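Iron aquisition yersiniabactin synthesis enzyme, YbtT (Escherichia coli, PDB 6BA9) is a low-specificity type II thioesterase that maintains production of the metallophore yersiniabactin, probably by hydrolysing thioester-bound acyl groups from the assembly line. Local coordinates at residues L6-L17 with W33-S44; V18-S27 with L43-D52. The protein carries 1 engineered substitution. All coordinates share one frame; numbering follows the deposited sequence.

Interaction 1: L6-L17 with W33-S44; sequences LWPARNGNTAHL and WQAEQLADCALS
W7 and L43 face each other as an antiparallel hydrogen-bonded pair at the edge of an alpha/beta-hydrolase sheet, where strand 42-46 runs between strand 3-7 and the parallel strand 16-20. A classic beta bulge interrupts the antiparallel side: the carbonyl of L43 takes two N-H groups, from L6 N at 2.8 Å and from W7, the latter in the carbonyl plane on a lone pair. On the parallel side, L17 donates to A42 O and receives from S44 N, so both edges of strand 42-46 are bonded.

Apolar packing centres on the W7 indole. L43 CD2 sits over the middle of its six-membered ring, 3.5 Å from the centroid, in a CH-pi contact, while Q37 CA and L38 N lie over the opposite face, nearer the rim. With CG anti to the carbonyl carbon (chi1 -55°), the ring reaches between these layers, and NE1 gives W33 O a straight bond (2.8 Å, 170°) in the ring plane. Tryptophan suits this place because its wide faces pack while its one N-H is satisfied. F237 of helix 233-243 meets the same ring.

Polar groups gather at the outer end, by the type I' turn R10-N13. The Q37 amide donates to both P8 O and A39 O, tying the two loops; its plane is nearly parallel to the R10 guanidinium (9°), with Q37 CG over the middle of that group. D40 draws in that turn: N11 ND2 bonds OD2, and the extended R10 chain brings NE into a salt bridge with OD1. Both donors come from above the carboxylate plane, and a water bridges R10 NH2 and OD1.

Within the sheet itself, on the face that carries A42, H16 NE2 and S44 OG share a nearly straight hydrogen bond of 2.7 Å.

Interaction 2: V18-S27 with L43-D52; sequences VMCPFAGGSS and LSLVTWPGRD
V18 CG1 meets V46 CG2 at 3.5 Å on one face of the paired strands, and C20 SG, two residues along the strand, touches the same methyl. On the other face M19 CG rests against L45 CD1. Branched and flexible apolar side chains suit these buried faces, with helix 63-77 reaching C20 and V46. Between them the backbones pair in parallel: M19 N donates to S44 O and M19 O accepts from V46 N, both at 2.9 Å.

Just past the strands, the P21 ring lies over one face of the W48 indole, its CG 3.9 Å from the centroid of the five-membered ring in a CH-pi contact. W48 NE1 is buried and has no hydrogen-bonding partner in the model.

Farther out, a water links G25 O to W48 N. The R51 chain, bent at chi2 and chi3, lays its guanidinium against W48 CB; NH2 bonds P49 O, while NH1 forms a salt bridge with D168 and a weak bond to G25 O. At the margin D52 OD2 takes the N-H of S27 on its syn side, and a second water joins D52 OD1 to the hydroxyls of S26 and S27. Parallel strands 16-20 and 42-46, joined through short helix 31-34, form a beta-alpha-beta unit of the alpha/beta-hydrolase sheet.

Overall arrangement
Both interactions hold strands 16-20 and 42-46 of the same beta-alpha-beta unit, sharing L43 and S44, yet their centres lie about 17 Å apart. Interaction 2 is buried, its centre about 8 Å from the centre of the folded chain, whereas interaction 1 is only partly buried, adds the antiparallel edge strand 3-7 and runs out to the surface. Their chemistry follows: charged and amide groups tie the exposed turn of interaction 1, while interaction 2 packs aliphatic side chains and a proline-tryptophan pair around backbone strand bonds, and confines its side-chain polar bonds across the contact to the loops beyond. The two meet where W33 CZ3 packs on M19 CG at 3.7 Å and L6 CD1 on L45 CB.

Interaction 1: L6-L17 with W33-S44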
loop_
_atom_site.group_PDB
_atom_site.type_symbol
_atom_site.label_atom_id
_atom_site.label_comp_id
_atom_site.label_asym_id
_atom_site.label_seq_id
_atom_site.Cartn_x
_atom_site.Cartn_y
_atom_site.Cartn_z
ATOM N N LEU A 6 -7.154 -4.372 -12.548
ATOM C CA LEU A 6 -6.467 -5.656 -12.676
ATOM C C LEU A 6 -7.439 -6.813 -12.828
ATOM O O LEU A 6 -7.227 -7.693 -13.675
ATOM C CB LEU A 6 -5.552 -5.929 -11.475
ATOM C CG LEU A 6 -4.403 -4.952 -11.188
ATOM C CD1 LEU A 6 -3.531 -5.442 -10.052
ATOM C CD2 LEU A 6 -3.555 -4.711 -12.428
ATOM N N TRP A 7 -8.492 -6.850 -12.017
ATOM C CA TRP A 7 -9.556 -7.843 -12.146
ATOM C C TRP A 7 -10.896 -7.145 -12.295
ATOM O O TRP A 7 -11.180 -6.183 -11.573
ATOM C CB TRP A 7 -9.718 -8.753 -10.912
ATOM C CG TRP A 7 -8.541 -9.499 -10.433
ATOM C CD1 TRP A 7 -7.426 -9.858 -11.137
ATOM C CD2 TRP A 7 -8.347 -9.979 -9.107
ATOM N NE1 TRP A 7 -6.558 -10.528 -10.322
ATOM C CE2 TRP A 7 -7.099 -10.615 -9.068
ATOM C CE3 TRP A 7 -9.118 -9.933 -7.944
ATOM C CZ2 TRP A 7 -6.596 -11.199 -7.912
ATOM C CZ3 TRP A 7 -8.615 -10.498 -6.797
ATOM C CH2 TRP A 7 -7.366 -11.134 -6.789
ATOM N N PRO A 8 -11.774 -7.649 -13.151
ATOM C CA PRO A 8 -13.166 -7.228 -13.101
ATOM C C PRO A 8 -13.888 -8.019 -12.024
ATOM O O PRO A 8 -13.462 -9.106 -11.623
ATOM C CB PRO A 8 -13.671 -7.630 -14.489
ATOM C CG PRO A 8 -12.938 -8.897 -14.743
ATOM C CD PRO A 8 -11.570 -8.728 -14.138
ATOM N N ALA A 9 -14.985 -7.455 -11.532
ATOM C CA ALA A 9 -15.819 -8.212 -10.622
ATOM C C ALA A 9 -16.370 -9.433 -11.348
ATOM O O ALA A 9 -16.598 -9.407 -12.562
ATOM C CB ALA A 9 -16.977 -7.350 -10.122
ATOM N N ARG A 10 -16.573 -10.514 -10.605
ATOM C CA ARG A 10 -17.206 -11.686 -11.192
ATOM C C ARG A 10 -18.197 -12.297 -10.215
ATOM O O ARG A 10 -18.262 -11.948 -9.030
ATOM C CB ARG A 10 -16.187 -12.734 -11.654
ATOM C CG ARG A 10 -15.474 -13.436 -10.533
ATOM C CD ARG A 10 -14.521 -14.489 -11.073
ATOM N NE ARG A 10 -13.860 -15.244 -10.026
ATOM C CZ ARG A 10 -12.832 -16.059 -10.239
ATOM N NH1 ARG A 10 -12.347 -16.210 -11.463
ATOM N NH2 ARG A 10 -12.279 -16.717 -9.234
ATOM N N ASN A 11 -18.978 -13.236 -10.746
ATOM C CA ASN A 11 -19.928 -14.015 -9.964
ATOM C C ASN A 11 -20.968 -13.142 -9.263
ATOM O O ASN A 11 -21.462 -13.507 -8.202
ATOM C CB ASN A 11 -19.233 -14.946 -8.977
ATOM C CG ASN A 11 -18.399 -15.994 -9.664
ATOM O OD1 ASN A 11 -18.642 -16.328 -10.822
ATOM N ND2 ASN A 11 -17.403 -16.514 -8.963
ATOM N N GLY A 12 -21.302 -11.998 -9.862
ATOM C CA GLY A 12 -22.256 -11.070 -9.285
ATOM C C GLY A 12 -21.739 -10.243 -8.121
ATOM O O GLY A 12 -22.512 -9.463 -7.551
ATOM N N ASN A 13 -20.468 -10.379 -7.754
ATOM C CA ASN A 13 -19.928 -9.630 -6.629
ATOM C C ASN A 13 -19.904 -8.148 -6.969
ATOM O O ASN A 13 -19.686 -7.762 -8.119
ATOM C CB ASN A 13 -18.514 -10.110 -6.323
ATOM C CG ASN A 13 -18.064 -9.715 -4.961
ATOM O OD1 ASN A 13 -17.549 -8.615 -4.764
ATOM N ND2 ASN A 13 -18.235 -10.620 -3.999
ATOM N N THR A 14 -20.106 -7.311 -5.947
ATOM C CA THR A 14 -20.165 -5.865 -6.140
ATOM C C THR A 14 -19.019 -5.120 -5.466
ATOM O O THR A 14 -18.899 -3.904 -5.653
ATOM C CB THR A 14 -21.510 -5.303 -5.649
ATOM O OG1 THR A 14 -21.643 -5.499 -4.237
ATOM C CG2 THR A 14 -22.660 -5.996 -6.366
ATOM N N ALA A 15 -18.164 -5.814 -4.725
ATOM C CA ALA A 15 -17.097 -5.145 -4.002
ATOM C C ALA A 15 -15.980 -4.720 -4.952
ATOM O O ALA A 15 -15.794 -5.275 -6.032
ATOM C CB ALA A 15 -16.529 -6.062 -2.930
ATOM N N HIS A 16 -15.240 -3.691 -4.528
ATOM C CA HIS A 16 -14.105 -3.165 -5.278
ATOM C C HIS A 16 -12.955 -2.969 -4.305
ATOM O O HIS A 16 -13.070 -2.197 -3.346
ATOM C CB HIS A 16 -14.462 -1.849 -5.965
ATOM C CG HIS A 16 -13.432 -1.356 -6.929
ATOM N ND1 HIS A 16 -13.615 -0.203 -7.662
ATOM C CD2 HIS A 16 -12.204 -1.824 -7.268
ATOM C CE1 HIS A 16 -12.558 0.004 -8.430
ATOM N NE2 HIS A 16 -11.700 -0.983 -8.232
ATOM N N LEU A 17 -11.880 -3.723 -4.513
ATOM C CA LEU A 17 -10.663 -3.645 -3.711
ATOM C C LEU A 17 -9.632 -2.812 -4.472
ATOM O O LEU A 17 -9.340 -3.090 -5.637
ATOM C CB LEU A 17 -10.137 -5.059 -3.439
ATOM C CG LEU A 17 -8.801 -5.240 -2.736
ATOM C CD1 LEU A 17 -8.812 -4.672 -1.342
ATOM C CD2 LEU A 17 -8.447 -6.724 -2.689
ATOM N N TRP A 33 -0.545 -11.078 -10.020
ATOM C CA TRP A 33 -1.958 -10.966 -9.669
ATOM C C TRP A 33 -2.855 -11.031 -10.895
ATOM O O TRP A 33 -3.989 -11.510 -10.813
ATOM C CB TRP A 33 -2.218 -9.659 -8.918
ATOM C CG TRP A 33 -1.774 -9.637 -7.494
ATOM C CD1 TRP A 33 -1.081 -10.588 -6.818
ATOM C CD2 TRP A 33 -2.014 -8.580 -6.566
ATOM N NE1 TRP A 33 -0.870 -10.197 -5.518
ATOM C CE2 TRP A 33 -1.448 -8.962 -5.338
ATOM C CE3 TRP A 33 -2.668 -7.348 -6.654
ATOM C CZ2 TRP A 33 -1.512 -8.154 -4.205
ATOM C CZ3 TRP A 33 -2.732 -6.555 -5.538
ATOM C CH2 TRP A 33 -2.165 -6.959 -4.327
ATOM N N GLN A 34 -2.381 -10.545 -12.037
ATOM C CA GLN A 34 -3.169 -10.635 -13.262
ATOM C C GLN A 34 -3.187 -12.035 -13.851
ATOM O O GLN A 34 -4.064 -12.337 -14.670
ATOM C CB GLN A 34 -2.630 -9.656 -14.300
ATOM C CG GLN A 34 -2.768 -8.224 -13.874
ATOM C CD GLN A 34 -2.201 -7.262 -14.893
ATOM O OE1 GLN A 34 -1.007 -6.951 -14.875
ATOM N NE2 GLN A 34 -3.054 -6.789 -15.795
ATOM N N ALA A 35 -2.250 -12.900 -13.467
ATOM C CA ALA A 35 -2.245 -14.253 -14.001
ATOM C C ALA A 35 -3.487 -15.023 -13.586
ATOM O O ALA A 35 -3.853 -15.998 -14.249
ATOM C CB ALA A 35 -1.007 -15.011 -13.522
ATOM N N GLU A 36 -4.146 -14.612 -12.501
ATOM C CA GLU A 36 -5.235 -15.414 -11.966
ATOM C C GLU A 36 -6.053 -14.631 -10.944
ATOM O O GLU A 36 -5.497 -14.104 -9.982
ATOM C CB GLU A 36 -4.648 -16.662 -11.311
ATOM C CG GLU A 36 -5.681 -17.598 -10.721
ATOM C CD GLU A 36 -5.070 -18.833 -10.075
ATOM O OE1 GLU A 36 -5.832 -19.778 -9.785
ATOM O OE2 GLU A 36 -3.834 -18.859 -9.845
ATOM N N GLN A 37 -7.366 -14.578 -11.134
ATOM C CA GLN A 37 -8.254 -13.893 -10.203
ATOM C C GLN A 37 -8.483 -14.760 -8.967
ATOM O O GLN A 37 -8.974 -15.893 -9.071
ATOM C CB GLN A 37 -9.567 -13.552 -10.898
ATOM C CG GLN A 37 -10.562 -12.843 -10.017
ATOM C CD GLN A 37 -11.546 -11.998 -10.798
ATOM O OE1 GLN A 37 -11.551 -11.998 -12.032
ATOM N NE2 GLN A 37 -12.374 -11.260 -10.087
ATOM N N LEU A 38 -8.131 -14.234 -7.794
ATOM C CA LEU A 38 -8.150 -15.008 -6.561
ATOM C C LEU A 38 -9.321 -14.680 -5.637
ATOM O O LEU A 38 -9.455 -15.303 -4.573
ATOM C CB LEU A 38 -6.831 -14.828 -5.814
ATOM C CG LEU A 38 -5.620 -15.309 -6.610
ATOM C CD1 LEU A 38 -4.302 -14.970 -5.941
ATOM C CD2 LEU A 38 -5.693 -16.824 -6.810
ATOM N N ALA A 39 -10.166 -13.732 -6.015
ATOM C CA ALA A 39 -11.377 -13.402 -5.276
ATOM C C ALA A 39 -12.307 -12.726 -6.263
ATOM O O ALA A 39 -11.874 -12.262 -7.317
ATOM C CB ALA A 39 -11.106 -12.476 -4.084
ATOM N N ASP A 40 -13.599 -12.675 -5.922
ATOM C CA ASP A 40 -14.604 -12.241 -6.892
ATOM C C ASP A 40 -14.775 -10.719 -7.002
ATOM O O ASP A 40 -15.478 -10.252 -7.912
ATOM C CB ASP A 40 -15.944 -12.887 -6.548
ATOM C CG ASP A 40 -15.950 -14.396 -6.792
ATOM O OD1 ASP A 40 -15.003 -14.937 -7.399
ATOM O OD2 ASP A 40 -16.922 -15.029 -6.350
ATOM N N CYS A 41 -14.164 -9.940 -6.112
ATOM C CA CYS A 41 -14.269 -8.495 -6.187
ATOM C C CYS A 41 -13.525 -7.981 -7.408
ATOM O O CYS A 41 -12.587 -8.611 -7.896
ATOM C CB CYS A 41 -13.625 -7.874 -4.941
ATOM S SG CYS A 41 -11.923 -8.407 -4.603
ATOM N N ALA A 42 -13.939 -6.809 -7.888
ATOM C CA ALA A 42 -13.079 -6.023 -8.753
ATOM C C ALA A 42 -11.827 -5.656 -7.971
ATOM O O ALA A 42 -11.861 -5.519 -6.745
ATOM C CB ALA A 42 -13.797 -4.759 -9.222
ATOM N N LEU A 43 -10.706 -5.567 -8.683
ATOM C CA LEU A 43 -9.414 -5.227 -8.104
ATOM C C LEU A 43 -8.740 -4.189 -8.984
ATOM O O LEU A 43 -8.587 -4.395 -10.194
ATOM C CB LEU A 43 -8.497 -6.439 -8.022
ATOM C CG LEU A 43 -7.056 -6.201 -7.559
ATOM C CD1 LEU A 43 -6.982 -5.674 -6.121
ATOM C CD2 LEU A 43 -6.248 -7.491 -7.655
ATOM N N SER A 44 -8.338 -3.079 -8.375
ATOM C CA SER A 44 -7.581 -2.048 -9.068
ATOM C C SER A 44 -6.299 -1.763 -8.309
ATOM O O SER A 44 -6.237 -1.924 -7.084
ATOM C CB SER A 44 -8.390 -0.777 -9.214
ATOM O OG SER A 44 -9.598 -1.004 -9.947
HETATM O O HOH W 1 -11.036 -3.296 -11.571
HETATM O O HOH W 2 -13.732 -17.164 -6.861
HETATM O O HOH W 3 -19.129 -13.705 -5.329
#

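Interaction 2: V18-S27 with L43-D52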
loop_
_atom_site.group_PDB
_atom_site.type_symbol
_atom_site.label_atom_id
_atom_site.label_comp_id
_atom_site.label_asym_id
_atom_site.label_seq_id
_atom_site.Cartn_x
_atom_site.Cartn_y
_atom_site.Cartn_z
ATOM N N VAL A 18 -9.117 -1.767 -3.820
ATOM C CA VAL A 18 -8.138 -0.842 -4.384
ATOM C C VAL A 18 -6.836 -0.996 -3.610
ATOM O O VAL A 18 -6.806 -0.796 -2.385
ATOM C CB VAL A 18 -8.660 0.599 -4.312
ATOM C CG1 VAL A 18 -7.600 1.606 -4.787
ATOM C CG2 VAL A 18 -9.917 0.749 -5.150
ATOM N N MET A 19 -5.770 -1.369 -4.315
ATOM C CA MET A 19 -4.489 -1.678 -3.703
ATOM C C MET A 19 -3.476 -0.575 -3.954
ATOM O O MET A 19 -3.186 -0.250 -5.112
ATOM C CB MET A 19 -3.934 -2.987 -4.268
ATOM C CG MET A 19 -2.561 -3.354 -3.747
ATOM S SD MET A 19 -2.605 -3.839 -2.023
ATOM C CE MET A 19 -0.879 -4.176 -1.760
ATOM N N CYS A 20 -2.848 -0.088 -2.886
ATOM C CA CYS A 20 -1.762 0.885 -2.933
ATOM C C CYS A 20 -0.421 0.160 -2.850
ATOM O O CYS A 20 -0.201 -0.638 -1.916
ATOM C CB CYS A 20 -1.894 1.851 -1.757
ATOM S SG CYS A 20 -3.378 2.879 -1.861
ATOM N N PRO A 21 0.498 0.402 -3.779
ATOM C CA PRO A 21 1.744 -0.366 -3.821
ATOM C C PRO A 21 2.802 0.156 -2.848
ATOM O O PRO A 21 2.690 1.228 -2.245
ATOM C CB PRO A 21 2.185 -0.183 -5.272
ATOM C CG PRO A 21 1.726 1.178 -5.614
ATOM C CD PRO A 21 0.365 1.283 -4.949
ATOM N N PHE A 22 3.859 -0.641 -2.704
ATOM C CA PHE A 22 5.029 -0.279 -1.926
ATOM C C PHE A 22 5.888 0.750 -2.681
ATOM O O PHE A 22 5.673 1.052 -3.865
ATOM C CB PHE A 22 5.835 -1.541 -1.590
ATOM C CG PHE A 22 6.046 -2.456 -2.770
ATOM C CD1 PHE A 22 5.236 -3.563 -2.958
ATOM C CD2 PHE A 22 7.036 -2.183 -3.704
ATOM C CE1 PHE A 22 5.421 -4.406 -4.062
ATOM C CE2 PHE A 22 7.222 -3.023 -4.807
ATOM C CZ PHE A 22 6.415 -4.121 -4.976
ATOM N N ALA A 23 6.859 1.310 -1.967
ATOM C CA ALA A 23 7.771 2.286 -2.563
ATOM C C ALA A 23 8.555 1.629 -3.688
ATOM O O ALA A 23 9.049 0.505 -3.552
ATOM C CB ALA A 23 8.740 2.811 -1.506
ATOM N N GLY A 24 8.654 2.333 -4.812
ATOM C CA GLY A 24 9.235 1.776 -6.005
ATOM C C GLY A 24 8.313 0.853 -6.760
ATOM O O GLY A 24 8.704 0.333 -7.818
ATOM N N GLY A 25 7.104 0.623 -6.260
ATOM C CA GLY A 25 6.178 -0.247 -6.949
ATOM C C GLY A 25 5.638 0.372 -8.226
ATOM O O GLY A 25 5.610 1.591 -8.415
ATOM N N SER A 26 5.176 -0.504 -9.114
ATOM C CA SER A 26 4.580 -0.121 -10.391
ATOM C C SER A 26 3.800 -1.328 -10.883
ATOM O O SER A 26 3.832 -2.389 -10.264
ATOM C CB SER A 26 5.639 0.307 -11.399
ATOM O OG SER A 26 6.462 -0.802 -11.753
ATOM N N SER A 27 3.103 -1.173 -12.009
ATOM C CA SER A 27 2.203 -2.242 -12.431
ATOM C C SER A 27 2.938 -3.549 -12.694
ATOM O O SER A 27 2.392 -4.627 -12.416
ATOM C CB SER A 27 1.362 -1.824 -13.636
ATOM O OG SER A 27 2.168 -1.568 -14.748
ATOM N N LEU A 43 -10.706 -5.567 -8.683
ATOM C CA LEU A 43 -9.414 -5.227 -8.104
ATOM C C LEU A 43 -8.740 -4.189 -8.984
ATOM O O LEU A 43 -8.587 -4.395 -10.194
ATOM C CB LEU A 43 -8.497 -6.439 -8.022
ATOM C CG LEU A 43 -7.056 -6.201 -7.559
ATOM C CD1 LEU A 43 -6.982 -5.674 -6.121
ATOM C CD2 LEU A 43 -6.248 -7.491 -7.655
ATOM N N SER A 44 -8.338 -3.079 -8.375
ATOM C CA SER A 44 -7.581 -2.048 -9.068
ATOM C C SER A 44 -6.299 -1.763 -8.309
ATOM O O SER A 44 -6.237 -1.924 -7.084
ATOM C CB SER A 44 -8.390 -0.777 -9.214
ATOM O OG SER A 44 -9.598 -1.004 -9.947
ATOM N N LEU A 45 -5.280 -1.328 -9.053
ATOM C CA LEU A 45 -3.975 -0.968 -8.519
ATOM C C LEU A 45 -3.772 0.532 -8.698
ATOM O O LEU A 45 -4.059 1.088 -9.771
ATOM C CB LEU A 45 -2.864 -1.721 -9.273
ATOM C CG LEU A 45 -1.433 -1.476 -8.798
ATOM C CD1 LEU A 45 -1.183 -2.066 -7.428
ATOM C CD2 LEU A 45 -0.445 -2.051 -9.828
ATOM N N VAL A 46 -3.270 1.179 -7.659
ATOM C CA VAL A 46 -2.983 2.614 -7.681
ATOM C C VAL A 46 -1.580 2.828 -8.248
ATOM O O VAL A 46 -0.627 2.167 -7.826
ATOM C CB VAL A 46 -3.094 3.208 -6.269
ATOM C CG1 VAL A 46 -2.829 4.706 -6.293
ATOM C CG2 VAL A 46 -4.463 2.940 -5.681
ATOM N N THR A 47 -1.454 3.755 -9.196
ATOM C CA THR A 47 -0.167 4.144 -9.772
ATOM C C THR A 47 0.328 5.417 -9.102
ATOM O O THR A 47 -0.393 6.420 -9.082
ATOM C CB THR A 47 -0.338 4.454 -11.258
ATOM O OG1 THR A 47 -1.000 3.377 -11.923
ATOM C CG2 THR A 47 0.994 4.719 -11.915
ATOM N N TRP A 48 1.548 5.394 -8.587
ATOM C CA TRP A 48 2.161 6.620 -8.099
ATOM C C TRP A 48 2.591 7.494 -9.282
ATOM O O TRP A 48 3.188 6.989 -10.246
ATOM C CB TRP A 48 3.383 6.312 -7.244
ATOM C CG TRP A 48 3.191 5.467 -5.994
ATOM C CD1 TRP A 48 4.127 4.640 -5.459
ATOM C CD2 TRP A 48 2.038 5.392 -5.121
ATOM N NE1 TRP A 48 3.652 4.054 -4.308
ATOM C CE2 TRP A 48 2.376 4.483 -4.085
ATOM C CE3 TRP A 48 0.771 5.978 -5.111
ATOM C CZ2 TRP A 48 1.503 4.154 -3.059
ATOM C CZ3 TRP A 48 -0.103 5.643 -4.077
ATOM C CH2 TRP A 48 0.282 4.734 -3.066
ATOM N N PRO A 49 2.289 8.787 -9.269
ATOM C CA PRO A 49 2.766 9.664 -10.342
ATOM C C PRO A 49 4.255 9.478 -10.613
ATOM O O PRO A 49 5.068 9.220 -9.708
ATOM C CB PRO A 49 2.432 11.063 -9.812
ATOM C CG PRO A 49 1.195 10.841 -8.984
ATOM C CD PRO A 49 1.403 9.500 -8.332
ATOM N N GLY A 50 4.595 9.551 -11.901
ATOM C CA GLY A 50 5.961 9.486 -12.367
ATOM C C GLY A 50 6.314 8.230 -13.131
ATOM O O GLY A 50 7.459 8.115 -13.590
ATOM N N ARG A 51 5.404 7.270 -13.248
ATOM C CA ARG A 51 5.699 6.018 -13.924
ATOM C C ARG A 51 4.433 5.502 -14.583
ATOM O O ARG A 51 3.328 6.005 -14.341
ATOM C CB ARG A 51 6.225 4.972 -12.938
ATOM C CG ARG A 51 5.159 4.469 -11.957
ATOM C CD ARG A 51 5.700 4.274 -10.523
ATOM N NE ARG A 51 5.910 5.562 -9.854
ATOM C CZ ARG A 51 6.536 5.720 -8.692
ATOM N NH1 ARG A 51 7.058 4.668 -8.055
ATOM N NH2 ARG A 51 6.667 6.931 -8.187
ATOM N N ASP A 52 4.594 4.450 -15.377
ATOM C CA ASP A 52 3.474 3.782 -16.062
ATOM C C ASP A 52 2.722 4.835 -16.880
ATOM O O ASP A 52 3.379 5.650 -17.545
ATOM C CB ASP A 52 2.643 2.974 -15.080
ATOM C CG ASP A 52 3.426 1.855 -14.418
ATOM O OD1 ASP A 52 4.465 1.393 -14.944
ATOM O OD2 ASP A 52 2.997 1.431 -13.319
HETATM O O HOH W 4 3.062 2.899 -8.771
HETATM O O HOH W 5 5.314 -1.201 -14.577
#